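Local coordinates for protein acyl-CoA dehydrogenase (Bacillus anthracis, PDB 3OWA) that binds FAD and probably catalyses the flavin-dependent alpha,beta-dehydrogenation of acyl-CoA thioesters, as acyl-CoA dehydrogenases do, at residues A[288-291]-A[292-296]; A[298-301]-A[302-305]. One frame throughout, in Å; residues are numbered along the deposited sequence. Where two conformers were deposited one is given.

Contact 1: residues A[288-291]-A[292-296]; sequences AQYA and NQRQQ. With FAD (flavin-adenine dinucleotide), chain J.
Tyr290 and Arg294, one helical turn apart, lie side by side and point the same way. The apolar contact is a CH-pi interaction: CB of Arg294 sits over one face of the Tyr290 ring, 4.0 Å from its centroid, and CG and CD run on alongside OH. Both side chains have CG anti to the backbone N (chi1 -170° for Tyr290, 174° for Arg294), which sends them out together; the ring also stacks with His383.

Backbone bonds wind up the last turn of helix 257-293. Asn292 N reaches Ala288 O at 3.2 Å, and Tyr290 O accepts both Gln293 N at 3.1 Å and Arg294 N at 2.9 Å. Arg294 then leaves the helix for the short strand 295-296, in the C-terminal helical domain of the acyl-CoA dehydrogenase fold, where the turn meets the FAD pyrophosphate.

The polar contact belongs to the guanidinium. Arg294 NE donates a nearly straight hydrogen bond to FAD O1A, 2.9 Å long and in the guanidinium plane, while NH1 adds weak bonds to O1A and, at 2.8 Å, to O2P. The group thus spans both phosphates, with NH2 held by the carbonyl of Pro156 of the second subunit.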
ATOM      1  N   ALA A 288       9.870  12.108  10.537  1.00 31.88           N
ATOM      2  CA  ALA A 288       9.781  13.381  11.241  1.00 33.89           C
ATOM      3  C   ALA A 288      11.120  14.076  11.129  1.00 35.14           C
ATOM      4  O   ALA A 288      11.165  15.283  10.878  1.00 37.32           O
ATOM      5  CB  ALA A 288       9.415  13.161  12.702  1.00 32.70           C
ATOM      6  N   GLN A 289      12.211  13.334  11.275  1.00 35.44           N
ATOM      7  CA  GLN A 289      13.540  13.939  11.112  1.00 37.37           C
ATOM      8  C   GLN A 289      13.717  14.460   9.682  1.00 36.46           C
ATOM      9  O   GLN A 289      14.228  15.555   9.494  1.00 38.07           O
ATOM     10  CB  GLN A 289      14.677  12.961  11.435  1.00 37.57           C
ATOM     11  CG  GLN A 289      14.631  12.326  12.792  1.00 41.44           C
ATOM     12  CD  GLN A 289      15.727  11.260  12.990  1.00 48.49           C
ATOM     13  OE1 GLN A 289      16.052  10.469  12.087  1.00 49.82           O
ATOM     14  NE2 GLN A 289      16.296  11.244  14.184  1.00 51.56           N
ATOM     15  N   TYR A 290      13.294  13.682   8.684  1.00 35.06           N
ATOM     16  CA  TYR A 290      13.401  14.118   7.292  1.00 33.89           C
ATOM     17  C   TYR A 290      12.589  15.380   7.011  1.00 33.93           C
ATOM     18  O   TYR A 290      13.102  16.300   6.387  1.00 33.96           O
ATOM     19  CB  TYR A 290      13.004  12.999   6.297  1.00 32.45           C
ATOM     20  CG  TYR A 290      13.366  13.395   4.906  1.00 32.03           C
ATOM     21  CD1 TYR A 290      12.389  13.880   4.016  1.00 28.77           C
ATOM     22  CD2 TYR A 290      14.705  13.340   4.471  1.00 33.81           C
ATOM     23  CE1 TYR A 290      12.725  14.286   2.749  1.00 28.81           C
ATOM     24  CE2 TYR A 290      15.054  13.729   3.184  1.00 32.26           C
ATOM     25  CZ  TYR A 290      14.060  14.201   2.321  1.00 30.68           C
ATOM     26  OH  TYR A 290      14.391  14.615   1.049  1.00 29.89           O
ATOM     27  N   ALA A 291      11.343  15.420   7.487  1.00 34.01           N
ATOM     28  CA  ALA A 291      10.458  16.575   7.303  1.00 34.90           C
ATOM     29  C   ALA A 291      11.030  17.881   7.885  1.00 36.84           C
ATOM     30  O   ALA A 291      10.894  18.933   7.268  1.00 37.19           O
ATOM     31  CB  ALA A 291       9.057  16.311   7.881  1.00 33.62           C
ATOM     32  N   ASN A 292      11.686  17.800   9.039  1.00 38.24           N
ATOM     33  CA  ASN A 292      12.371  18.969   9.624  1.00 40.38           C
ATOM     34  C   ASN A 292      13.590  19.452   8.830  1.00 41.27           C
ATOM     35  O   ASN A 292      13.943  20.614   8.918  1.00 41.76           O
ATOM     36  CB  ASN A 292      12.815  18.692  11.067  1.00 40.29           C
ATOM     37  CG  ASN A 292      11.666  18.780  12.080  1.00 41.84           C
ATOM     38  OD1 ASN A 292      11.712  18.137  13.124  1.00 44.47           O
ATOM     39  ND2 ASN A 292      10.653  19.570  11.783  1.00 40.19           N
ATOM     40  N   GLN A 293      14.250  18.572   8.076  0.52 40.64           N
ATOM     41  CA  GLN A 293      15.477  19.002   7.379  0.52 41.31           C
ATOM     42  C   GLN A 293      15.250  19.367   5.914  0.52 40.62           C
ATOM     43  O   GLN A 293      15.918  20.261   5.389  0.52 40.89           O
ATOM     44  CB  GLN A 293      16.607  17.972   7.501  0.52 41.88           C
ATOM     45  CG  GLN A 293      17.114  17.731   8.943  0.52 44.91           C
ATOM     46  CD  GLN A 293      17.698  18.962   9.617  0.52 49.27           C
ATOM     47  OE1 GLN A 293      17.231  19.384  10.684  0.52 50.20           O
ATOM     48  NE2 GLN A 293      18.737  19.537   9.010  0.52 51.70           N
ATOM     49  N   ARG A 294      14.326  18.667   5.251  1.00 38.95           N
ATOM     50  CA  ARG A 294      14.088  18.907   3.830  1.00 38.10           C
ATOM     51  C   ARG A 294      13.333  20.224   3.632  1.00 38.70           C
ATOM     52  O   ARG A 294      12.236  20.388   4.142  1.00 39.79           O
ATOM     53  CB  ARG A 294      13.289  17.746   3.229  1.00 35.29           C
ATOM     54  CG  ARG A 294      12.848  17.946   1.784  1.00 34.93           C
ATOM     55  CD  ARG A 294      13.989  18.335   0.889  1.00 33.77           C
ATOM     56  NE  ARG A 294      13.657  18.094  -0.523  1.00 34.38           N
ATOM     57  CZ  ARG A 294      14.498  18.242  -1.539  1.00 35.86           C
ATOM     58  NH1 ARG A 294      14.114  17.942  -2.798  1.00 34.06           N
ATOM     59  NH2 ARG A 294      15.736  18.671  -1.301  1.00 35.02           N
ATOM     60  N   GLN A 295      13.925  21.158   2.897  1.00 39.32           N
ATOM     61  CA  GLN A 295      13.225  22.392   2.533  1.00 40.31           C
ATOM     62  C   GLN A 295      12.795  22.356   1.079  1.00 39.75           C
ATOM     63  O   GLN A 295      13.525  21.851   0.220  1.00 38.49           O
ATOM     64  CB  GLN A 295      14.099  23.614   2.795  1.00 42.39           C
ATOM     65  CG  GLN A 295      14.731  23.578   4.150  1.00 46.03           C
ATOM     66  CD  GLN A 295      14.843  24.949   4.782  1.00 52.85           C
ATOM     67  OE1 GLN A 295      14.417  25.965   4.213  1.00 56.53           O
ATOM     68  NE2 GLN A 295      15.422  24.990   5.964  1.00 55.47           N
ATOM     69  N   GLN A 296      11.561  22.806   0.840  1.00 38.80           N
ATOM     70  CA  GLN A 296      11.069  23.181  -0.482  1.00 39.15           C
ATOM     71  C   GLN A 296      10.247  24.457  -0.299  1.00 40.75           C
ATOM     72  O   GLN A 296       9.609  24.659   0.751  1.00 41.24           O
ATOM     73  CB  GLN A 296      10.199  22.092  -1.120  1.00 36.82           C
ATOM     74  CG  GLN A 296      10.964  20.811  -1.540  1.00 38.71           C
ATOM     75  CD  GLN A 296      11.937  21.063  -2.682  1.00 36.33           C
ATOM     76  OE1 GLN A 296      13.108  21.345  -2.456  1.00 42.92           O
ATOM     77  NE2 GLN A 296      11.450  20.997  -3.899  1.00 32.57           N
TER
HETATM   78  PA  FAD J 601      10.082  16.870  -2.554  1.00 36.65           P
HETATM   79  O1A FAD J 601      11.142  17.179  -1.510  1.00 37.63           O
HETATM   80  O2A FAD J 601       9.841  17.971  -3.517  1.00 37.96           O
HETATM   81  O5B FAD J 601       8.774  16.453  -1.755  1.00 35.90           O
HETATM   82  C5B FAD J 601       8.861  15.783  -0.530  1.00 38.00           C
HETATM   83  C4B FAD J 601       7.477  15.621   0.058  1.00 37.56           C
HETATM   84  O4B FAD J 601       6.964  16.904   0.400  1.00 37.21           O
HETATM   85  C3B FAD J 601       6.499  14.983  -0.933  1.00 37.14           C
HETATM   86  O3B FAD J 601       5.571  14.227  -0.207  1.00 36.51           O
HETATM   87  C2B FAD J 601       5.763  16.206  -1.472  1.00 37.79           C
HETATM   88  O2B FAD J 601       4.474  15.895  -1.924  1.00 37.75           O
HETATM   89  C1B FAD J 601       5.723  17.115  -0.242  1.00 35.80           C
HETATM   90  N9A FAD J 601       5.572  18.543  -0.603  1.00 39.13           N
HETATM   91  C8A FAD J 601       6.453  19.343  -1.303  1.00 42.52           C
HETATM   92  N7A FAD J 601       5.939  20.602  -1.391  1.00 40.88           N
HETATM   93  C5A FAD J 601       4.752  20.607  -0.744  1.00 42.13           C
HETATM   94  C6A FAD J 601       3.788  21.591  -0.529  1.00 43.81           C
HETATM   95  N6A FAD J 601       3.883  22.791  -1.120  1.00 44.32           N
HETATM   96  N1A FAD J 601       2.655  21.263   0.187  1.00 43.69           N
HETATM   97  C2A FAD J 601       2.459  19.983   0.675  1.00 45.34           C
HETATM   98  N3A FAD J 601       3.425  19.021   0.462  1.00 41.34           N
HETATM   99  C4A FAD J 601       4.525  19.315  -0.245  1.00 40.25           C
HETATM  100  N1  FAD J 601      12.970  14.787 -12.956  1.00 35.36           N
HETATM  101  C2  FAD J 601      13.207  15.298 -14.197  1.00 39.65           C
HETATM  102  O2  FAD J 601      13.105  16.513 -14.355  1.00 43.44           O
HETATM  103  N3  FAD J 601      13.573  14.470 -15.249  1.00 35.58           N
HETATM  104  C4  FAD J 601      13.697  13.111 -15.081  1.00 34.76           C
HETATM  105  O4  FAD J 601      14.021  12.401 -16.041  1.00 31.44           O
HETATM  106  C4X FAD J 601      13.435  12.583 -13.824  1.00 35.93           C
HETATM  107  N5  FAD J 601      13.543  11.220 -13.604  1.00 36.47           N
HETATM  108  C5X FAD J 601      13.348  10.702 -12.343  1.00 35.26           C
HETATM  109  C6  FAD J 601      13.543   9.334 -12.119  1.00 32.00           C
HETATM  110  C7  FAD J 601      13.355   8.832 -10.835  1.00 31.80           C
HETATM  111  C7M FAD J 601      13.523   7.352 -10.573  1.00 33.38           C
HETATM  112  C8  FAD J 601      13.006   9.704  -9.800  1.00 31.33           C
HETATM  113  C8M FAD J 601      12.780   9.229  -8.398  1.00 33.10           C
HETATM  114  C9  FAD J 601      12.803  11.063 -10.025  1.00 29.72           C
HETATM  115  C9A FAD J 601      13.001  11.574 -11.293  1.00 32.96           C
HETATM  116  N10 FAD J 601      12.810  12.931 -11.522  1.00 34.64           N
HETATM  117  C10 FAD J 601      13.074  13.435 -12.767  1.00 35.05           C
HETATM  118  C1' FAD J 601      12.439  13.875 -10.411  1.00 34.51           C
HETATM  119  C2' FAD J 601      11.104  13.438  -9.760  1.00 41.11           C
HETATM  120  O2' FAD J 601       9.933  13.453 -10.600  1.00 39.90           O
HETATM  121  C3' FAD J 601      10.951  14.157  -8.407  1.00 39.21           C
HETATM  122  O3' FAD J 601      11.222  13.249  -7.363  1.00 38.43           O
HETATM  123  C4' FAD J 601       9.572  14.721  -8.248  1.00 45.07           C
HETATM  124  O4' FAD J 601       9.351  15.606  -9.332  1.00 46.29           O
HETATM  125  C5' FAD J 601       9.544  15.264  -6.540  1.00 42.21           C
HETATM  126  O5' FAD J 601      10.619  15.891  -5.974  1.00 38.20           O
HETATM  127  P   FAD J 601      11.422  15.460  -4.633  1.00 38.11           P
HETATM  128  O1P FAD J 601      11.670  13.977  -4.812  1.00 36.68           O
HETATM  129  O2P FAD J 601      12.676  16.190  -4.360  1.00 40.97           O
HETATM  130  O3P FAD J 601      10.415  15.547  -3.413  1.00 39.66           O

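Contact 2: residues A[298-301]-A[302-305]; sequences KQPI and ARFP. With FAD (flavin-adenine dinucleotide), chain J.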
ATOM      1  N   LYS A 298      11.334  27.284   0.211  1.00 46.53           N
ATOM      2  CA  LYS A 298      12.072  27.985   1.274  1.00 49.15           C
ATOM      3  C   LYS A 298      11.572  27.788   2.720  1.00 49.48           C
ATOM      4  O   LYS A 298      11.728  28.665   3.573  1.00 51.10           O
ATOM      5  CB  LYS A 298      12.206  29.464   0.924  1.00 50.61           C
ATOM      6  CG  LYS A 298      12.694  29.704  -0.489  1.00 53.48           C
ATOM      7  CD  LYS A 298      11.965  30.918  -1.049  1.00 62.79           C
ATOM      8  CE  LYS A 298      12.745  31.622  -2.145  1.00 66.37           C
ATOM      9  NZ  LYS A 298      12.028  32.883  -2.557  1.00 69.91           N
ATOM     10  N   GLN A 299      10.977  26.633   2.999  1.00 48.24           N
ATOM     11  CA  GLN A 299      10.715  26.237   4.382  1.00 47.87           C
ATOM     12  C   GLN A 299      10.814  24.712   4.540  1.00 45.64           C
ATOM     13  O   GLN A 299      10.679  23.979   3.558  1.00 44.77           O
ATOM     14  CB  GLN A 299       9.339  26.713   4.838  1.00 48.86           C
ATOM     15  CG  GLN A 299       8.179  26.311   3.923  1.00 51.36           C
ATOM     16  CD  GLN A 299       7.096  27.392   3.880  1.00 57.24           C
ATOM     17  OE1 GLN A 299       6.674  27.894   4.928  1.00 59.35           O
ATOM     18  NE2 GLN A 299       6.652  27.761   2.663  1.00 57.22           N
ATOM     19  N   PRO A 300      11.034  24.246   5.781  1.00 44.39           N
ATOM     20  CA  PRO A 300      10.978  22.804   6.047  1.00 41.87           C
ATOM     21  C   PRO A 300       9.607  22.263   5.648  1.00 39.48           C
ATOM     22  O   PRO A 300       8.585  22.901   5.908  1.00 37.80           O
ATOM     23  CB  PRO A 300      11.204  22.722   7.564  1.00 42.66           C
ATOM     24  CG  PRO A 300      11.993  24.015   7.905  1.00 44.53           C
ATOM     25  CD  PRO A 300      11.419  25.038   6.978  1.00 45.16           C
ATOM     26  N   ILE A 301       9.578  21.106   4.983  1.00 37.15           N
ATOM     27  CA  ILE A 301       8.298  20.578   4.514  1.00 35.52           C
ATOM     28  C   ILE A 301       7.489  20.205   5.722  1.00 34.17           C
ATOM     29  O   ILE A 301       6.274  19.985   5.634  1.00 34.77           O
ATOM     30  CB  ILE A 301       8.456  19.344   3.563  1.00 34.85           C
ATOM     31  CG1 ILE A 301       9.176  18.180   4.282  1.00 32.82           C
ATOM     32  CG2 ILE A 301       9.221  19.767   2.298  1.00 36.07           C
ATOM     33  CD1 ILE A 301       9.288  16.898   3.397  1.00 31.42           C
ATOM     34  N   ALA A 302       8.167  20.157   6.866  1.00 35.19           N
ATOM     35  CA  ALA A 302       7.487  20.015   8.148  1.00 36.78           C
ATOM     36  C   ALA A 302       6.401  21.125   8.367  1.00 38.22           C
ATOM     37  O   ALA A 302       5.442  20.917   9.123  1.00 38.85           O
ATOM     38  CB  ALA A 302       8.515  20.046   9.306  1.00 37.94           C
ATOM     39  N   ARG A 303       6.561  22.273   7.713  0.53 38.72           N
ATOM     40  CA  ARG A 303       5.617  23.402   7.881  0.53 40.26           C
ATOM     41  C   ARG A 303       4.340  23.193   7.064  0.53 39.58           C
ATOM     42  O   ARG A 303       3.368  23.908   7.237  0.53 39.77           O
ATOM     43  CB  ARG A 303       6.266  24.736   7.498  0.53 40.50           C
ATOM     44  CG  ARG A 303       7.463  25.133   8.366  0.53 43.56           C
ATOM     45  CD  ARG A 303       7.068  25.704   9.754  0.53 44.90           C
ATOM     46  NE  ARG A 303       6.582  24.665  10.669  0.53 46.08           N
ATOM     47  CZ  ARG A 303       7.347  23.789  11.322  0.53 45.29           C
ATOM     48  NH1 ARG A 303       8.668  23.810  11.178  0.53 44.72           N
ATOM     49  NH2 ARG A 303       6.784  22.870  12.109  0.53 43.75           N
ATOM     50  N   PHE A 304       4.346  22.206   6.173  1.00 38.57           N
ATOM     51  CA  PHE A 304       3.156  21.959   5.346  1.00 38.75           C
ATOM     52  C   PHE A 304       2.106  21.082   6.034  1.00 38.51           C
ATOM     53  O   PHE A 304       2.414  19.988   6.487  1.00 36.05           O
ATOM     54  CB  PHE A 304       3.490  21.464   3.937  1.00 38.99           C
ATOM     55  CG  PHE A 304       4.521  22.300   3.212  1.00 41.70           C
ATOM     56  CD1 PHE A 304       5.541  21.691   2.502  1.00 43.21           C
ATOM     57  CD2 PHE A 304       4.456  23.701   3.223  1.00 46.71           C
ATOM     58  CE1 PHE A 304       6.499  22.451   1.814  1.00 42.75           C
ATOM     59  CE2 PHE A 304       5.407  24.466   2.547  1.00 46.51           C
ATOM     60  CZ  PHE A 304       6.442  23.836   1.853  1.00 44.08           C
ATOM     61  N   PRO A 305       0.859  21.597   6.141  1.00 39.47           N
ATOM     62  CA  PRO A 305      -0.195  20.825   6.769  1.00 39.48           C
ATOM     63  C   PRO A 305      -0.357  19.413   6.223  1.00 38.10           C
ATOM     64  O   PRO A 305      -0.655  18.521   6.997  1.00 38.43           O
ATOM     65  CB  PRO A 305      -1.447  21.677   6.516  1.00 40.14           C
ATOM     66  CG  PRO A 305      -0.901  23.109   6.560  1.00 41.28           C
ATOM     67  CD  PRO A 305       0.443  22.994   5.872  1.00 39.63           C
TER
HETATM   68  PA  FAD J 601      10.082  16.870  -2.554  1.00 36.65           P
HETATM   69  O1A FAD J 601      11.142  17.179  -1.510  1.00 37.63           O
HETATM   70  O2A FAD J 601       9.841  17.971  -3.517  1.00 37.96           O
HETATM   71  O5B FAD J 601       8.774  16.453  -1.755  1.00 35.90           O
HETATM   72  C5B FAD J 601       8.861  15.783  -0.530  1.00 38.00           C
HETATM   73  C4B FAD J 601       7.477  15.621   0.058  1.00 37.56           C
HETATM   74  O4B FAD J 601       6.964  16.904   0.400  1.00 37.21           O
HETATM   75  C3B FAD J 601       6.499  14.983  -0.933  1.00 37.14           C
HETATM   76  O3B FAD J 601       5.571  14.227  -0.207  1.00 36.51           O
HETATM   77  C2B FAD J 601       5.763  16.206  -1.472  1.00 37.79           C
HETATM   78  O2B FAD J 601       4.474  15.895  -1.924  1.00 37.75           O
HETATM   79  C1B FAD J 601       5.723  17.115  -0.242  1.00 35.80           C
HETATM   80  N9A FAD J 601       5.572  18.543  -0.603  1.00 39.13           N
HETATM   81  C8A FAD J 601       6.453  19.343  -1.303  1.00 42.52           C
HETATM   82  N7A FAD J 601       5.939  20.602  -1.391  1.00 40.88           N
HETATM   83  C5A FAD J 601       4.752  20.607  -0.744  1.00 42.13           C
HETATM   84  C6A FAD J 601       3.788  21.591  -0.529  1.00 43.81           C
HETATM   85  N6A FAD J 601       3.883  22.791  -1.120  1.00 44.32           N
HETATM   86  N1A FAD J 601       2.655  21.263   0.187  1.00 43.69           N
HETATM   87  C2A FAD J 601       2.459  19.983   0.675  1.00 45.34           C
HETATM   88  N3A FAD J 601       3.425  19.021   0.462  1.00 41.34           N
HETATM   89  C4A FAD J 601       4.525  19.315  -0.245  1.00 40.25           C
HETATM   90  N1  FAD J 601      12.970  14.787 -12.956  1.00 35.36           N
HETATM   91  C2  FAD J 601      13.207  15.298 -14.197  1.00 39.65           C
HETATM   92  O2  FAD J 601      13.105  16.513 -14.355  1.00 43.44           O
HETATM   93  N3  FAD J 601      13.573  14.470 -15.249  1.00 35.58           N
HETATM   94  C4  FAD J 601      13.697  13.111 -15.081  1.00 34.76           C
HETATM   95  O4  FAD J 601      14.021  12.401 -16.041  1.00 31.44           O
HETATM   96  C4X FAD J 601      13.435  12.583 -13.824  1.00 35.93           C
HETATM   97  N5  FAD J 601      13.543  11.220 -13.604  1.00 36.47           N
HETATM   98  C5X FAD J 601      13.348  10.702 -12.343  1.00 35.26           C
HETATM   99  C6  FAD J 601      13.543   9.334 -12.119  1.00 32.00           C
HETATM  100  C7  FAD J 601      13.355   8.832 -10.835  1.00 31.80           C
HETATM  101  C7M FAD J 601      13.523   7.352 -10.573  1.00 33.38           C
HETATM  102  C8  FAD J 601      13.006   9.704  -9.800  1.00 31.33           C
HETATM  103  C8M FAD J 601      12.780   9.229  -8.398  1.00 33.10           C
HETATM  104  C9  FAD J 601      12.803  11.063 -10.025  1.00 29.72           C
HETATM  105  C9A FAD J 601      13.001  11.574 -11.293  1.00 32.96           C
HETATM  106  N10 FAD J 601      12.810  12.931 -11.522  1.00 34.64           N
HETATM  107  C10 FAD J 601      13.074  13.435 -12.767  1.00 35.05           C
HETATM  108  C1' FAD J 601      12.439  13.875 -10.411  1.00 34.51           C
HETATM  109  C2' FAD J 601      11.104  13.438  -9.760  1.00 41.11           C
HETATM  110  O2' FAD J 601       9.933  13.453 -10.600  1.00 39.90           O
HETATM  111  C3' FAD J 601      10.951  14.157  -8.407  1.00 39.21           C
HETATM  112  O3' FAD J 601      11.222  13.249  -7.363  1.00 38.43           O
HETATM  113  C4' FAD J 601       9.572  14.721  -8.248  1.00 45.07           C
HETATM  114  O4' FAD J 601       9.351  15.606  -9.332  1.00 46.29           O
HETATM  115  C5' FAD J 601       9.544  15.264  -6.540  1.00 42.21           C
HETATM  116  O5' FAD J 601      10.619  15.891  -5.974  1.00 38.20           O
HETATM  117  P   FAD J 601      11.422  15.460  -4.633  1.00 38.11           P
HETATM  118  O1P FAD J 601      11.670  13.977  -4.812  1.00 36.68           O
HETATM  119  O2P FAD J 601      12.676  16.190  -4.360  1.00 40.97           O
HETATM  120  O3P FAD J 601      10.415  15.547  -3.413  1.00 39.66           O
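Pro300 and Ile301 pass into Ala302 through a tight 3-10 turn, which joins the two-stranded antiparallel hairpin 295-296/299-300 to helix 305-336 and forms part of the FAD adenosine pocket in this acyl-CoA dehydrogenase C-terminal domain. The methyl of Ala302 lies 4.2 Å from Pro300 CB, and also packs on Ala291, Asn292 and Leu590, so it touches both helix 257-293 and helix 578-592.

At Arg303 the backbone N donates to Pro300 O at 2.8 Å, a bond with an N-H...O angle of 168° that closes the turn. The aliphatic start of this exposed side chain rests on the same carbonyl, with CB 3.4 Å from Pro300 O.

Phe304 comes next, at the N-cap position of helix 305-336. Its N donates to Ile301 O at 3.0 Å. With CG anti to the carbonyl carbon (chi1 -50°), the ring is turned to the adenine. Ile301 crosses it at about a right angle, CG2 touching Phe304 CE1 at 3.9 Å, while Gln299 brings its amide to the ring edge, the two planes 68° apart; Gln299 NE2 has a weak bond to Phe297 O. FAD C6A lies over one face of the ring, offset toward its rim, 3.5 Å from Phe304 CD1.

How the contacts relate
Contacts 1 and 2 follow each other along the chain and each supplies one strand of the small hairpin 295-296/299-300; both are far from the chain's centre and only partly buried, and both reach the second subunit. They hold successive parts of one FAD: contact 1 grips the pyrophosphate with charge, whereas contact 2 covers the adenosine end with apolar side chains. Backbone bonds knit them together, Arg294 O probably accepting from Ile301 N at 2.9 Å and Ala291 O from Ala302 N at 3.0 Å, so the end of helix 257-293 is tied to the 3-10 turn. Contact 1 finishes one long helix, while contact 2 leads into another, 305-336.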